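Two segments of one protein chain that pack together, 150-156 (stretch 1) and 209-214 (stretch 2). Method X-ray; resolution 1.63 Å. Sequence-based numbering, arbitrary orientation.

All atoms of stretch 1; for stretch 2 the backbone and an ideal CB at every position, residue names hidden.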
# COMPACT_ATOMS: atom_id res chain seq x y z
N GLU A 150 -1.93 -3.56 1.75
CA GLU A 150 -3.19 -3.03 2.20
C GLU A 150 -3.44 -3.65 3.56
O GLU A 150 -3.41 -4.87 3.72
CB GLU A 150 -4.41 -3.30 1.29
CG GLU A 150 -4.19 -2.87 -0.12
CD GLU A 150 -5.42 -3.19 -0.97
OE1 GLU A 150 -5.31 -4.17 -1.71
OE2 GLU A 150 -6.51 -2.51 -0.79
N ASN A 151 -3.57 -2.81 4.55
CA ASN A 151 -3.69 -3.24 5.93
C ASN A 151 -4.69 -2.34 6.62
O ASN A 151 -4.87 -1.20 6.15
CB ASN A 151 -2.31 -3.15 6.59
CG ASN A 151 -2.36 -3.23 8.10
OD1 ASN A 151 -2.55 -2.20 8.72
ND2 ASN A 151 -2.45 -4.44 8.60
N TYR A 152 -5.37 -2.86 7.62
CA TYR A 152 -6.48 -2.17 8.20
C TYR A 152 -6.26 -1.70 9.62
O TYR A 152 -7.24 -1.44 10.37
CB TYR A 152 -7.69 -3.11 8.04
CG TYR A 152 -8.03 -3.24 6.58
CD1 TYR A 152 -8.74 -2.24 5.92
CD2 TYR A 152 -7.48 -4.25 5.83
CE1 TYR A 152 -8.99 -2.33 4.56
CE2 TYR A 152 -7.70 -4.35 4.47
CZ TYR A 152 -8.45 -3.37 3.84
OH TYR A 152 -8.61 -3.41 2.48
N GLY A 153 -5.03 -1.54 10.09
CA GLY A 153 -4.74 -0.78 11.27
C GLY A 153 -4.84 -1.61 12.56
O GLY A 153 -4.42 -2.79 12.64
N GLY A 154 -5.40 -0.97 13.56
CA GLY A 154 -5.41 -1.52 14.91
C GLY A 154 -6.76 -2.06 15.33
O GLY A 154 -7.69 -2.13 14.55
N LEU A 155 -6.89 -2.38 16.62
CA LEU A 155 -8.11 -3.02 17.09
C LEU A 155 -9.13 -2.02 17.65
O LEU A 155 -10.25 -2.43 17.91
CB LEU A 155 -7.73 -4.04 18.17
CG LEU A 155 -6.81 -5.16 17.73
CD1 LEU A 155 -6.51 -6.06 18.92
CD2 LEU A 155 -7.43 -5.98 16.61
N GLY A 156 -8.73 -0.79 17.90
CA GLY A 156 -9.54 0.24 18.43
C GLY A 156 -9.61 0.17 19.96
O GLY A 156 -8.95 -0.64 20.61
N UNK A 209 0.23 -13.07 15.67
CA UNK A 209 0.39 -11.60 15.53
C UNK A 209 -0.99 -10.98 15.26
O UNK A 209 -1.63 -11.28 14.26
CB UNK A 209 1.37 -11.25 14.40
N UNK A 210 -1.41 -10.14 16.19
CA UNK A 210 -2.75 -9.59 16.11
C UNK A 210 -2.87 -8.36 15.17
O UNK A 210 -3.96 -8.07 14.67
CB UNK A 210 -3.21 -9.21 17.52
N UNK A 211 -1.79 -7.63 14.99
CA UNK A 211 -1.86 -6.44 14.18
C UNK A 211 -0.42 -6.01 13.85
O UNK A 211 0.53 -6.56 14.42
CB UNK A 211 -2.63 -5.33 14.90
N UNK A 212 -0.31 -4.99 13.00
CA UNK A 212 0.98 -4.50 12.50
C UNK A 212 1.20 -3.06 12.97
O UNK A 212 2.00 -2.31 12.32
CB UNK A 212 1.04 -4.58 10.97
N UNK A 213 0.47 -2.63 13.99
CA UNK A 213 0.42 -1.23 14.31
C UNK A 213 1.30 -0.80 15.47
O UNK A 213 1.15 0.34 15.87
CB UNK A 213 -1.03 -0.84 14.61
N UNK A 214 2.07 -1.66 16.09
CA UNK A 214 2.80 -1.20 17.29
C UNK A 214 4.27 -0.88 17.10
O UNK A 214 4.96 -0.61 18.09
CB UNK A 214 2.69 -2.27 18.38

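Position 209 opens the stretch beyond the reach of stretch 1: no atom of the latter lies within 5.5 Å of its ideal CB, so the contact sets no demand and almost any side chain could stand here. The residue is Arg209. Its extended side chain runs alongside its own stretch, where NE donates a hydrogen bond to the carbonyl O of 211 (3.0 Å) and so ties down the backbone two residues on.

At 210 the CA-to-CB bond points sideways, and the ideal CB lies 4.8 Å from Leu155 CD1. A small or medium side chain would fit beside this methyl group, whether polar or apolar, since the neighbour offers no hydrogen-bonding group. Thr210 is found, with chi1 in the p well. Leu155 CD2 comes within 4.5 Å of Thr210 O, a loose contact, while OG1 turns to its own stretch.

Position 211 faces stretch 1. Its backbone is nearly fully extended (phi -165°, psi 174°), and the ideal CB is 3.8 Å from Gly153 O and 4.7 Å from Gly154 CA. The two glycines present no side chains, and Leu155 CG is 5.1 Å away from the ideal CB, so stretch 1 leaves room beyond CB, and Ser, Asn, Asp or Thr would be reasonable among others. Asp211 makes its closest approach through CB, 3.9 Å from Gly153 O. Its carboxylate serves the local fold instead: Thr210 OG1 donates to Asp211 OD2 (2.9 Å), and Asp211 OD1 accepts a hydrogen bond from the backbone N of 213 at 2.9 Å, bracing the turn of the backbone.

The CA-to-CB bond at 212 points sideways, with the ideal CB 4.2 Å from Asn151 ND2. Many side chains could pass this amide, an aromatic one among them. Trp212 is found, and its CD1 lies 3.7 Å from Asn151 ND2, the amide meeting the indole obliquely. The backbone contributes as well. Water 1 accepts from Trp212 N (2.8 Å) and from Asn151 ND2 (3.0 Å) and donates to Gly153 O (2.6 Å), bridging stretches that share no direct hydrogen bond.

At 213 the bond points toward stretch 1, and the ideal CB stands 4.4 Å from both Gly153 O and Gly154 CA. With the backbone so near, a small residue such as Ala or Ser suits best. Ala213 sets its methyl against Gly154, the CA atoms of the two residues being 5.9 Å apart.

Position 214 is again out of reach. Its phi of -102° does not require glycine, and a CB would have room; the deposited residue is nevertheless Gly214.

Stretch 2 (209-214) RTDWAG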
# COMPACT_ATOMS: atom_id res chain seq x y z
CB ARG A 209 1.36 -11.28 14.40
CG ARG A 209 1.54 -9.78 14.22
CD ARG A 209 2.83 -9.36 13.49
NE ARG A 209 3.06 -7.91 13.60
CZ ARG A 209 4.22 -7.35 13.35
NH1 ARG A 209 5.25 -8.11 12.98
NH2 ARG A 209 4.36 -6.03 13.54
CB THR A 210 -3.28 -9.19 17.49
OG1 THR A 210 -2.41 -8.22 18.04
CG2 THR A 210 -3.39 -10.37 18.43
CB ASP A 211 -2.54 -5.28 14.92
CG ASP A 211 -1.78 -4.86 16.17
OD1 ASP A 211 -0.80 -4.10 16.08
OD2 ASP A 211 -2.08 -5.46 17.25
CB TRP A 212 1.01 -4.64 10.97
CG TRP A 212 0.94 -6.05 10.51
CD1 TRP A 212 -0.19 -6.80 10.43
CD2 TRP A 212 2.04 -6.93 10.24
NE1 TRP A 212 0.10 -8.06 10.04
CE2 TRP A 212 1.47 -8.18 9.92
CE3 TRP A 212 3.43 -6.76 10.14
CZ2 TRP A 212 2.22 -9.29 9.64
CZ3 TRP A 212 4.18 -7.87 9.83
CH2 TRP A 212 3.59 -9.11 9.56
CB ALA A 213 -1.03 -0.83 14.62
O HOH W 1 -2.35 -3.86 11.53
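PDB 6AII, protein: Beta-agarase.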